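Local coordinates for nucleoside diphosphate kinase family protein (Babesia bovis, PDB 3JS9) that probably transfers the terminal phosphate of nucleoside triphosphates to nucleoside diphosphates, with magnesium and a phosphohistidine intermediate, at residues 14-18 and 19-23; 71-75 and 76-80. All blocks are in the same frame, centred on the assembly; numbering follows the deposited sequence.

Interaction 1: residues 14-18 and 19-23; sequences IMVKP and DGVQR. With SO4 (sulfate ion), chain F; SO4 (sulfate ion), chain G.
Residues 14-23 form the junction where strand 10-16 turns directly into helix 18-22, with Lys17 at the N-cap position. The carbonyl of Lys17 opens the helical bonding: Val21 N donates to Lys17 O at 3.1 Å. One residue further, Gln22 N reaches Pro18 O at 2.9 Å in a nearly straight bond. The helix is folded back against the last strand residue. Val16 CG1 lies 3.7 Å from Gly20 CA, so a branch of the valine packs on bare backbone. The same methyl meets Val21 CG2 at 3.9 Å, and both valines also touch Ile26 of helix 26-36.

Asp19 holds its CG between the backbone N and the carbonyl carbon (chi1 52°), and OD1 thereby lies beside the CB of Lys17. Its other oxygen, OD2, accepts the backbone N-H of Ile121. A water lies 3.0 Å from Asp19 OD1 and makes a weak bond to Lys17 NZ; the Lys17 NZ and Asp19 OD1 atoms themselves are 5.7 Å apart. The extended Lys17 chain ends at Asn120 OD1 and at a sulfate, which His123 and Tyr57 also bind. The very short length of the Lys17-sulfate bond is doubtful. At the far end, Arg23 turns the edge of its guanidinium to a second sulfate: NE and NH2 both donate to O1, NE at 2.8 Å.

Lys17 is a predicted ATP-binding residue and His123 the predicted phosphohistidine. The arrangement is a strand-to-helix turn that brings a lysine into what is probably the phosphate pocket of a nucleoside diphosphate kinase.

Interaction 2: residues 71-75 and 76-80; sequences DFISH and GPVFC. With SO4 (sulfate ion), chain D.
The imidazole of His75 is the flat group here, set beside the backbone of Gly76. A sulfate sits at the ring edge, its sulfur in the ring plane. His75 ND1 reaches both O1 and O4 of this ion, O4 at 3.1 Å, and His47 NE2 binds the ion as well. A water also lies at the ring edge, in plane. Gly76 O approaches obliquely, 3.9 Å from His75 CD2. The ring stands here because CG is anti to the backbone N (chi1 -179°), which places it next to the carbonyl carbon, on the side of the chain leading to Gly76.

Gly76 is the first residue to leave helical angles, with positive phi (61°). Its N-H makes a weak, bent bond to Ile73 O at 2.9 Å, with an N-H...O angle of 122°. The water also bridges the turn, donating to Phe72 O at 2.7 Å and to Gly76 O at 3.0 Å. A cis peptide bond then leads into Pro77.

Beyond the turn the chain comes back to the helix through Val78. Its CG1 meets Ile73 CG2 at 4.0 Å, the two side chains crossing at about a right angle.

Helix 66-75 thus passes into strand 78-85 through a short turn at Gly76 and Pro77. Ile73 also packs on Val53 of helix 50-56. Phe72 and Val78 both touch Pro18 of helix 18-22. Pro77 lies against Phe45 of strand 39-46 and Trp147 of a third subunit, while Phe72 meets Trp154 of the second.

How the interactions relate
Interaction 1 closes before interaction 2 opens along the chain, yet their centres lie only 8 Å apart. Both border the same antiparallel sheet. Strand 10-16 leads out of it into helix 18-22 in interaction 1, and strand 78-85 leads into it from helix 66-75 in interaction 2. The two strands are neighbours, and Val16 N probably donates to Phe79 O at 2.8 Å. Pro18 CG packs on Pro77 O and Phe72 O, joining the two turns directly. The turns therefore lie side by side at one end of the sheet, close to Lys17 of the predicted ATP site. Both also touch the third subunit of the hexamer.

Interaction 1: residues 14-18 and 19-23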
# COMPACT_ATOMS: atom_id res chain seq x y z
N ILE A 14 -17.33 15.99 1.50
CA ILE A 14 -17.11 14.56 1.27
C ILE A 14 -17.51 13.81 2.57
O ILE A 14 -17.09 14.20 3.67
CB ILE A 14 -15.59 14.24 0.88
CG1 ILE A 14 -15.06 15.09 -0.30
CG2 ILE A 14 -15.31 12.71 0.72
CD1 ILE A 14 -15.62 14.80 -1.74
N MET A 15 -18.29 12.73 2.45
CA MET A 15 -18.79 12.06 3.63
C MET A 15 -18.69 10.53 3.56
O MET A 15 -19.29 9.87 2.69
CB MET A 15 -20.23 12.50 3.92
CG MET A 15 -20.81 11.86 5.19
SD MET A 15 -22.50 12.37 5.65
CE MET A 15 -23.38 12.05 4.09
N VAL A 16 -17.92 9.96 4.46
CA VAL A 16 -17.89 8.51 4.57
C VAL A 16 -19.21 8.13 5.23
O VAL A 16 -19.51 8.60 6.34
CB VAL A 16 -16.73 8.01 5.43
CG1 VAL A 16 -16.71 6.47 5.44
CG2 VAL A 16 -15.44 8.57 4.90
N LYS A 17 -19.98 7.27 4.57
CA LYS A 17 -21.31 6.91 5.03
C LYS A 17 -21.20 5.70 5.94
O LYS A 17 -20.12 5.11 6.05
CB LYS A 17 -22.20 6.59 3.84
CG LYS A 17 -22.46 7.71 2.86
CD LYS A 17 -23.28 7.09 1.75
CE LYS A 17 -23.41 7.95 0.54
NZ LYS A 17 -24.24 7.13 -0.41
N PRO A 18 -22.33 5.30 6.57
CA PRO A 18 -22.20 4.22 7.56
C PRO A 18 -21.55 2.93 7.05
O PRO A 18 -20.85 2.27 7.84
CB PRO A 18 -23.65 3.97 7.99
CG PRO A 18 -24.29 5.34 7.89
CD PRO A 18 -23.65 5.97 6.65
N ASP A 19 -21.80 2.56 5.79
CA ASP A 19 -21.22 1.33 5.26
C ASP A 19 -19.70 1.51 5.14
O ASP A 19 -18.93 0.60 5.49
CB ASP A 19 -21.89 0.91 3.93
CG ASP A 19 -21.92 2.04 2.89
OD1 ASP A 19 -22.33 3.17 3.25
OD2 ASP A 19 -21.54 1.82 1.73
N GLY A 20 -19.25 2.70 4.70
CA GLY A 20 -17.81 3.03 4.73
C GLY A 20 -17.21 2.82 6.13
O GLY A 20 -16.13 2.20 6.28
N VAL A 21 -17.92 3.28 7.16
CA VAL A 21 -17.37 3.25 8.50
C VAL A 21 -17.31 1.84 9.04
O VAL A 21 -16.28 1.45 9.62
CB VAL A 21 -18.15 4.16 9.47
CG1 VAL A 21 -17.69 3.94 10.92
CG2 VAL A 21 -18.02 5.66 9.05
N GLN A 22 -18.38 1.08 8.83
CA GLN A 22 -18.46 -0.32 9.28
C GLN A 22 -17.39 -1.17 8.60
O GLN A 22 -16.91 -2.16 9.16
CB GLN A 22 -19.85 -0.94 9.01
CG GLN A 22 -20.96 -0.28 9.78
CD GLN A 22 -21.15 -0.86 11.18
OE1 GLN A 22 -20.53 -1.87 11.57
NE2 GLN A 22 -22.03 -0.23 11.94
N ARG A 23 -17.02 -0.78 7.39
CA ARG A 23 -16.08 -1.59 6.67
C ARG A 23 -14.62 -1.21 6.93
O ARG A 23 -13.71 -1.80 6.32
CB ARG A 23 -16.42 -1.60 5.17
CG ARG A 23 -17.64 -2.49 4.85
CD ARG A 23 -18.07 -2.40 3.38
NE ARG A 23 -17.10 -3.04 2.49
CZ ARG A 23 -17.06 -2.85 1.17
NH1 ARG A 23 -17.94 -2.05 0.56
NH2 ARG A 23 -16.17 -3.50 0.45
S SO4 F . -14.28 -5.30 3.78
O1 SO4 F . -15.36 -5.22 2.80
O2 SO4 F . -13.90 -3.93 4.16
O3 SO4 F . -14.68 -6.07 4.97
O4 SO4 F . -13.14 -5.96 3.15
S SO4 G . -25.22 10.24 -2.00
O1 SO4 G . -24.18 10.84 -2.85
O2 SO4 G . -26.50 10.54 -2.59
O3 SO4 G . -25.28 10.68 -0.60
O4 SO4 G . -24.96 8.82 -2.05
O HOH W 1 -24.30 4.19 1.22

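Interaction 2: residues 71-75 and 76-80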
# COMPACT_ATOMS: atom_id res chain seq x y z
N ASP A 71 -33.17 7.35 7.38
CA ASP A 71 -32.99 6.49 8.56
C ASP A 71 -31.60 5.84 8.54
O ASP A 71 -30.96 5.65 9.58
CB ASP A 71 -34.04 5.37 8.63
CG ASP A 71 -35.45 5.87 9.02
OD1 ASP A 71 -35.60 7.03 9.49
OD2 ASP A 71 -36.41 5.07 8.87
N PHE A 72 -31.14 5.52 7.35
CA PHE A 72 -29.91 4.79 7.19
C PHE A 72 -28.72 5.69 7.59
O PHE A 72 -27.79 5.26 8.29
CB PHE A 72 -29.79 4.33 5.74
CG PHE A 72 -28.47 3.73 5.40
CD1 PHE A 72 -28.12 2.48 5.90
CD2 PHE A 72 -27.57 4.43 4.60
CE1 PHE A 72 -26.88 1.94 5.58
CE2 PHE A 72 -26.34 3.89 4.28
CZ PHE A 72 -25.99 2.65 4.77
N ILE A 73 -28.79 6.94 7.14
CA ILE A 73 -27.72 7.88 7.46
C ILE A 73 -27.77 8.47 8.87
O ILE A 73 -26.74 8.58 9.52
CB ILE A 73 -27.55 8.90 6.37
CG1 ILE A 73 -26.93 8.14 5.20
CG2 ILE A 73 -26.59 9.99 6.83
CD1 ILE A 73 -27.20 8.74 3.91
N SER A 74 -28.96 8.80 9.35
CA SER A 74 -29.09 9.35 10.69
C SER A 74 -28.75 8.29 11.75
O SER A 74 -28.22 8.62 12.83
CB SER A 74 -30.48 9.97 10.91
OG SER A 74 -31.48 8.98 11.09
N HIS A 75 -29.00 7.01 11.45
CA HIS A 75 -28.55 5.98 12.38
C HIS A 75 -27.03 6.03 12.55
O HIS A 75 -26.52 5.68 13.62
CB HIS A 75 -29.02 4.58 11.99
CG HIS A 75 -28.59 3.51 12.95
ND1 HIS A 75 -29.00 3.49 14.27
CD2 HIS A 75 -27.79 2.43 12.79
CE1 HIS A 75 -28.48 2.44 14.88
NE2 HIS A 75 -27.73 1.78 14.00
N GLY A 76 -26.35 6.45 11.48
CA GLY A 76 -24.92 6.69 11.46
C GLY A 76 -24.10 5.47 11.76
O GLY A 76 -24.58 4.31 11.62
N PRO A 77 -22.84 5.68 12.16
CA PRO A 77 -22.12 6.93 12.22
C PRO A 77 -21.62 7.35 10.82
O PRO A 77 -21.67 6.53 9.89
CB PRO A 77 -20.92 6.58 13.10
CG PRO A 77 -20.72 5.15 12.88
CD PRO A 77 -22.03 4.54 12.63
N VAL A 78 -21.18 8.59 10.67
CA VAL A 78 -20.61 9.05 9.41
C VAL A 78 -19.33 9.80 9.67
O VAL A 78 -19.11 10.25 10.79
CB VAL A 78 -21.61 9.95 8.58
CG1 VAL A 78 -22.92 9.20 8.33
CG2 VAL A 78 -21.88 11.31 9.28
N PHE A 79 -18.47 9.94 8.65
CA PHE A 79 -17.29 10.77 8.82
C PHE A 79 -17.32 11.90 7.81
O PHE A 79 -17.35 11.65 6.61
CB PHE A 79 -16.01 9.93 8.72
CG PHE A 79 -14.74 10.71 8.97
CD1 PHE A 79 -14.07 11.31 7.93
CD2 PHE A 79 -14.20 10.80 10.26
CE1 PHE A 79 -12.90 12.02 8.17
CE2 PHE A 79 -13.03 11.51 10.49
CZ PHE A 79 -12.39 12.12 9.47
N CYS A 80 -17.32 13.14 8.32
CA CYS A 80 -17.54 14.35 7.53
C CYS A 80 -16.24 15.06 7.25
O CYS A 80 -15.41 15.18 8.15
CB CYS A 80 -18.42 15.34 8.30
SG CYS A 80 -19.94 14.66 9.03
S SO4 D . -30.73 6.32 15.99
O1 SO4 D . -31.16 5.78 14.69
O2 SO4 D . -30.28 7.69 15.75
O3 SO4 D . -31.85 6.30 16.92
O4 SO4 D . -29.69 5.48 16.59
O HOH W 2 -26.75 3.25 9.80